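Local atomic coordinates of ESAT-6-like protein SAG1039 (PDB entry 3GWK), a protein that probably acts as a small secreted substrate of an ESAT-6-type secretion system, as other WXG100 proteins do, and forms a homodimeric four-helix bundle. Residues P10-S24 against E72-E86. Numbering follows the deposited sequence. Where two conformers were deposited one is given.
Sequences PEELRSSAQKYTAGS and EDINQQLLKVADIIE. With SO4 (sulfate ion), chain C.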
loop_
_atom_site.group_PDB
_atom_site.type_symbol
_atom_site.label_atom_id
_atom_site.label_comp_id
_atom_site.label_asym_id
_atom_site.label_seq_id
_atom_site.Cartn_x
_atom_site.Cartn_y
_atom_site.Cartn_z
ATOM N N PRO A 10 -3.879 22.742 15.311
ATOM C CA PRO A 10 -4.994 21.945 14.771
ATOM C C PRO A 10 -5.019 21.822 13.270
ATOM O O PRO A 10 -5.278 20.775 12.680
ATOM C CB PRO A 10 -6.249 22.657 15.337
ATOM C CG PRO A 10 -5.713 23.210 16.697
ATOM C CD PRO A 10 -4.298 23.677 16.397
ATOM N N GLU A 11 -4.720 22.926 12.608
ATOM C CA GLU A 11 -4.716 22.942 11.147
ATOM C C GLU A 11 -3.615 22.022 10.560
ATOM O O GLU A 11 -3.828 21.312 9.576
ATOM C CB GLU A 11 -4.451 24.392 10.691
ATOM C CG GLU A 11 -5.572 25.337 11.020
ATOM C CD GLU A 11 -5.806 25.722 12.494
ATOM O OE1 GLU A 11 -7.017 26.041 12.644
ATOM O OE2 GLU A 11 -4.910 25.744 13.456
ATOM N N GLU A 12 -2.456 22.064 11.198
ATOM C CA GLU A 12 -1.393 21.191 10.772
ATOM C C GLU A 12 -1.730 19.733 11.016
ATOM O O GLU A 12 -1.452 18.873 10.191
ATOM C CB GLU A 12 -0.086 21.520 11.445
ATOM C CG GLU A 12 0.515 22.843 10.928
ATOM C CD GLU A 12 1.763 23.273 11.684
ATOM O OE1 GLU A 12 1.753 23.169 12.925
ATOM O OE2 GLU A 12 2.694 23.762 11.030
ATOM N N LEU A 13 -2.336 19.430 12.178
ATOM C CA LEU A 13 -2.748 18.087 12.488
ATOM C C LEU A 13 -3.755 17.584 11.415
ATOM O O LEU A 13 -3.664 16.469 10.951
ATOM C CB LEU A 13 -3.367 18.028 13.871
ATOM C CG LEU A 13 -2.391 18.173 15.017
ATOM C CD1 LEU A 13 -3.078 18.535 16.318
ATOM C CD2 LEU A 13 -1.605 16.947 15.193
ATOM N N ARG A 14 -4.704 18.433 11.000
ATOM C CA ARG A 14 -5.688 18.078 9.999
ATOM C C ARG A 14 -5.056 17.855 8.634
ATOM O O ARG A 14 -5.405 16.932 7.907
ATOM C CB ARG A 14 -6.784 19.155 9.962
ATOM C CG ARG A 14 -7.650 19.081 11.210
ATOM C CD ARG A 14 -8.513 20.319 11.332
ATOM N NE ARG A 14 -9.338 20.198 12.546
ATOM C CZ ARG A 14 -9.662 21.221 13.313
ATOM N NH1 ARG A 14 -9.309 22.441 12.991
ATOM N NH2 ARG A 14 -10.336 20.978 14.438
ATOM N N SER A 15 -4.052 18.674 8.300
ATOM C CA SER A 15 -3.409 18.502 6.996
ATOM C C SER A 15 -2.605 17.176 6.976
ATOM O O SER A 15 -2.626 16.424 5.998
ATOM C CB SER A 15 -2.420 19.622 6.830
ATOM O OG SER A 15 -3.137 20.797 6.599
ATOM N N SER A 16 -1.944 16.834 8.091
ATOM C CA SER A 16 -1.258 15.555 8.189
ATOM C C SER A 16 -2.230 14.433 8.115
ATOM O O SER A 16 -2.008 13.477 7.368
ATOM C CB SER A 16 -0.415 15.523 9.456
ATOM O OG SER A 16 0.687 16.391 9.416
ATOM N N ALA A 17 -3.358 14.528 8.848
ATOM C CA ALA A 17 -4.348 13.485 8.849
ATOM C C ALA A 17 -4.802 13.109 7.459
ATOM O O ALA A 17 -4.989 11.966 7.132
ATOM C CB ALA A 17 -5.572 13.916 9.716
ATOM N N GLN A 18 -5.045 14.111 6.629
ATOM C CA GLN A 18 -5.540 13.871 5.292
ATOM C C GLN A 18 -4.573 12.959 4.506
ATOM O O GLN A 18 -5.011 12.120 3.712
ATOM C CB GLN A 18 -5.754 15.172 4.511
ATOM C CG GLN A 18 -6.068 15.033 3.074
ATOM C CD GLN A 18 -7.316 14.266 2.803
ATOM O OE1 GLN A 18 -8.272 14.274 3.541
ATOM N NE2 GLN A 18 -7.289 13.544 1.688
ATOM N N LYS A 19 -3.275 13.158 4.708
ATOM C CA LYS A 19 -2.268 12.332 3.995
ATOM C C LYS A 19 -2.463 10.857 4.397
ATOM O O LYS A 19 -2.267 9.942 3.594
ATOM C CB LYS A 19 -0.862 12.833 4.318
ATOM C CG LYS A 19 -0.616 14.299 3.920
ATOM C CD LYS A 19 0.696 14.865 4.459
ATOM C CE LYS A 19 0.595 16.396 4.502
ATOM N NZ LYS A 19 1.855 17.006 5.056
ATOM N N TYR A 20 -2.730 10.616 5.703
ATOM C CA TYR A 20 -2.871 9.257 6.169
ATOM C C TYR A 20 -4.139 8.609 5.634
ATOM O O TYR A 20 -4.105 7.444 5.199
ATOM C CB TYR A 20 -2.850 9.187 7.707
ATOM C CG TYR A 20 -1.477 9.406 8.298
ATOM C CD1 TYR A 20 -1.022 10.666 8.570
ATOM C CD2 TYR A 20 -0.659 8.337 8.593
ATOM C CE1 TYR A 20 0.282 10.879 9.103
ATOM C CE2 TYR A 20 0.652 8.540 9.122
ATOM C CZ TYR A 20 1.071 9.793 9.351
ATOM O OH TYR A 20 2.307 10.002 9.862
ATOM N N THR A 21 -5.242 9.343 5.626
ATOM C CA THR A 21 -6.441 8.698 5.134
ATOM C C THR A 21 -6.335 8.452 3.593
ATOM O O THR A 21 -6.789 7.425 3.091
ATOM C CB THR A 21 -7.718 9.472 5.474
ATOM O OG1 THR A 21 -8.846 8.666 5.207
ATOM C CG2 THR A 21 -7.861 10.789 4.832
ATOM N N ALA A 22 -5.783 9.433 2.861
ATOM C CA ALA A 22 -5.631 9.222 1.448
ATOM C C ALA A 22 -4.714 8.017 1.190
ATOM O O ALA A 22 -4.983 7.193 0.303
ATOM C CB ALA A 22 -5.030 10.456 0.798
ATOM N N GLY A 23 -3.622 7.885 1.946
ATOM C CA GLY A 23 -2.730 6.729 1.737
ATOM C C GLY A 23 -3.399 5.440 2.107
ATOM O O GLY A 23 -3.211 4.426 1.439
ATOM N N SER A 24 -4.200 5.416 3.179
ATOM C CA SER A 24 -4.947 4.228 3.556
ATOM C C SER A 24 -5.815 3.769 2.389
ATOM O O SER A 24 -5.842 2.582 2.008
ATOM C CB SER A 24 -5.802 4.528 4.773
ATOM O OG SER A 24 -6.591 3.400 5.120
ATOM N N GLU A 72 -5.488 4.703 8.622
ATOM C CA GLU A 72 -6.774 5.269 8.933
ATOM C C GLU A 72 -6.930 5.572 10.451
ATOM O O GLU A 72 -7.492 6.599 10.827
ATOM C CB GLU A 72 -7.861 4.373 8.442
ATOM C CG GLU A 72 -9.246 4.968 8.720
ATOM C CD GLU A 72 -9.447 6.389 8.079
ATOM O OE1 GLU A 72 -8.884 6.623 6.983
ATOM O OE2 GLU A 72 -10.266 7.203 8.628
ATOM N N ASP A 73 -6.390 4.685 11.307
ATOM C CA ASP A 73 -6.445 4.935 12.750
ATOM C C ASP A 73 -5.693 6.185 13.066
ATOM O O ASP A 73 -6.144 7.021 13.899
ATOM C CB ASP A 73 -5.842 3.673 13.428
ATOM C CG ASP A 73 -6.055 3.613 14.922
ATOM O OD1 ASP A 73 -6.957 4.303 15.406
ATOM O OD2 ASP A 73 -5.372 2.841 15.625
ATOM N N ILE A 74 -4.511 6.412 12.441
ATOM C CA ILE A 74 -3.729 7.584 12.670
ATOM C C ILE A 74 -4.500 8.834 12.218
ATOM O O ILE A 74 -4.574 9.831 12.939
ATOM C CB ILE A 74 -2.325 7.513 12.056
ATOM C CG1 ILE A 74 -1.438 6.466 12.768
ATOM C CG2 ILE A 74 -1.669 8.837 12.092
ATOM C CD1 ILE A 74 -0.137 6.171 12.028
ATOM N N ASN A 75 -5.148 8.792 11.042
ATOM C CA ASN A 75 -6.023 9.901 10.601
ATOM C C ASN A 75 -7.031 10.230 11.701
ATOM O O ASN A 75 -7.167 11.384 12.107
ATOM C CB ASN A 75 -6.733 9.451 9.353
ATOM C CG ASN A 75 -7.821 10.401 8.949
ATOM O OD1 ASN A 75 -7.581 11.609 8.802
ATOM N ND2 ASN A 75 -9.021 9.904 8.785
ATOM N N GLN A 76 -7.713 9.233 12.221
ATOM C CA GLN A 76 -8.757 9.499 13.224
ATOM C C GLN A 76 -8.137 10.099 14.463
ATOM O O GLN A 76 -8.761 11.032 15.022
ATOM C CB GLN A 76 -9.410 8.200 13.603
ATOM C CG GLN A 76 -10.280 7.630 12.475
ATOM C CD GLN A 76 -11.423 8.553 12.075
ATOM O OE1 GLN A 76 -12.052 9.155 12.947
ATOM N NE2 GLN A 76 -11.651 8.716 10.762
ATOM N N GLN A 77 -7.008 9.633 14.915
ATOM C CA GLN A 77 -6.399 10.194 16.139
ATOM C C GLN A 77 -6.051 11.633 15.930
ATOM O O GLN A 77 -6.312 12.462 16.806
ATOM C CB GLN A 77 -5.124 9.452 16.551
ATOM C CG GLN A 77 -5.218 7.967 16.808
ATOM C CD GLN A 77 -6.408 7.642 17.551
ATOM O OE1 GLN A 77 -6.637 8.162 18.709
ATOM N NE2 GLN A 77 -7.280 6.847 16.923
ATOM N N LEU A 78 -5.418 11.950 14.790
ATOM C CA LEU A 78 -4.959 13.308 14.551
ATOM C C LEU A 78 -6.152 14.257 14.445
ATOM O O LEU A 78 -6.134 15.366 14.981
ATOM C CB LEU A 78 -4.119 13.415 13.282
ATOM C CG LEU A 78 -2.805 12.616 13.345
ATOM C CD1 LEU A 78 -2.136 12.704 12.035
ATOM C CD2 LEU A 78 -1.927 13.110 14.492
ATOM N N LEU A 79 -7.250 13.839 13.784
ATOM C CA LEU A 79 -8.465 14.663 13.695
ATOM C C LEU A 79 -9.045 14.901 15.075
ATOM O O LEU A 79 -9.476 16.023 15.404
ATOM C CB LEU A 79 -9.525 14.002 12.805
ATOM C CG LEU A 79 -9.178 13.871 11.343
ATOM C CD1 LEU A 79 -10.303 13.173 10.615
ATOM C CD2 LEU A 79 -8.922 15.253 10.696
ATOM N N LYS A 80 -9.116 13.860 15.884
ATOM C CA LYS A 80 -9.709 14.012 17.222
ATOM C C LYS A 80 -8.890 14.915 18.101
ATOM O O LYS A 80 -9.431 15.720 18.855
ATOM C CB LYS A 80 -9.959 12.647 17.803
ATOM C CG LYS A 80 -11.125 11.968 17.062
ATOM C CD LYS A 80 -11.291 10.517 17.392
ATOM C CE LYS A 80 -12.355 9.814 16.509
ATOM N NZ LYS A 80 -13.704 10.340 16.822
ATOM N N VAL A 81 -7.573 14.745 18.061
ATOM C CA VAL A 81 -6.666 15.587 18.835
ATOM C C VAL A 81 -6.801 17.057 18.358
ATOM O O VAL A 81 -6.867 17.932 19.197
ATOM C CB VAL A 81 -5.266 15.048 18.790
ATOM C CG1 VAL A 81 -4.264 16.029 19.353
ATOM C CG2 VAL A 81 -5.184 13.731 19.494
ATOM N N ALA A 82 -6.851 17.274 17.047
ATOM C CA ALA A 82 -7.003 18.610 16.531
ATOM C C ALA A 82 -8.268 19.273 17.102
ATOM O O ALA A 82 -8.258 20.417 17.531
ATOM C CB ALA A 82 -7.074 18.620 15.015
ATOM N N ASP A 83 -9.394 18.508 17.121
ATOM C CA ASP A 83 -10.633 19.087 17.644
ATOM C C ASP A 83 -10.512 19.433 19.109
ATOM O O ASP A 83 -10.983 20.469 19.594
ATOM C CB ASP A 83 -11.787 18.096 17.498
ATOM C CG ASP A 83 -12.367 18.037 16.088
ATOM O OD1 ASP A 83 -12.047 18.906 15.301
ATOM O OD2 ASP A 83 -13.129 17.115 15.821
ATOM N N ILE A 84 -9.862 18.555 19.880
ATOM C CA ILE A 84 -9.696 18.833 21.336
ATOM C C ILE A 84 -8.829 20.064 21.552
ATOM O O ILE A 84 -9.139 20.915 22.423
ATOM C CB ILE A 84 -9.111 17.608 22.056
ATOM C CG1 ILE A 84 -10.131 16.451 22.056
ATOM C CG2 ILE A 84 -8.697 17.945 23.453
ATOM C CD1 ILE A 84 -9.529 15.095 22.322
ATOM N N ILE A 85 -7.762 20.186 20.794
ATOM C CA ILE A 85 -6.905 21.353 20.948
ATOM C C ILE A 85 -7.663 22.627 20.525
ATOM O O ILE A 85 -7.594 23.657 21.232
ATOM C CB ILE A 85 -5.588 21.219 20.180
ATOM C CG1 ILE A 85 -4.799 20.066 20.777
ATOM C CG2 ILE A 85 -4.801 22.499 20.180
ATOM C CD1 ILE A 85 -3.511 19.714 20.015
ATOM N N GLU A 86 -8.347 22.606 19.396
ATOM C CA GLU A 86 -9.075 23.791 18.949
ATOM C C GLU A 86 -10.114 24.225 19.996
ATOM O O GLU A 86 -10.236 25.435 20.292
ATOM C CB GLU A 86 -9.756 23.465 17.656
ATOM C CG GLU A 86 -10.514 24.605 17.062
ATOM C CD GLU A 86 -10.859 24.216 15.619
ATOM O OE1 GLU A 86 -11.654 23.312 15.521
ATOM O OE2 GLU A 86 -10.122 24.627 14.666
HETATM S S SO4 C . -10.993 5.999 17.895
HETATM O O1 SO4 C . -11.019 6.162 16.408
HETATM O O2 SO4 C . -11.528 7.215 18.509
HETATM O O3 SO4 C . -11.744 4.798 18.326
HETATM O O4 SO4 C . -9.645 5.828 18.337
HETATM O O HOH W 1 -7.797 26.086 14.998
HETATM O O HOH W 2 -10.346 17.670 13.284
HETATM O O HOH W 3 -9.593 4.665 5.087
#
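Two long antiparallel helices form the hairpin of this WXG100 subunit, and residues 10-24 of the first meet residues 72-86 of the second, with local axes 7.7 Å apart at closest approach. Small residues permit this closeness: Pro10 and Ala82, and again Ala17 and Asn75, bring their CA atoms to 4.3 Å. Leu13 enters the hole formed by Leu78, Val81, Ala82 and Ile85, while Leu78 sits among Leu13, Ser16, Ala17 and Tyr20; Leu13 CD2 and Leu78 CD2 meet at 3.9 Å. Further along, Ile74 lays CG2 over the centre of the Tyr20 ring, 3.6 Å from its centroid, as a CH-pi contact. The phenol OH hydrogen-bonds Gln38 OE1 of the second subunit.

Polar side chains seal one border. Arg14, extended from CG to NE, passes Ala82 CB and grips Glu86 end-on: NH1 bonds OE2 at 2.9 Å, almost straight at 177°, and NH2 donates to OE1 from above the carboxylate plane. The guanidinium and Glu86 carboxylate planes are 44° apart. Arg14 NH2 also bonds Asp83 OD1 at 2.8 Å, so two carboxylates hold the guanidinium. A water joins Arg14 NE to Leu79 O and Asp83 OD1. At the other end, chi1 of -168° swings Thr21 OG1 away from the backbone N, and it donates to the syn lone pair of Glu72 OE1 at 2.7 Å; Gln25 NE2 bonds the same hydroxyl. Asn75 ND2 and Gln76 NE2 both donate to Glu72 OE2, steadying that carboxylate. Knobs-into-holes packing joins the hairpin's helices, and two hairpins build the WXG100 homodimer's four-helix bundle.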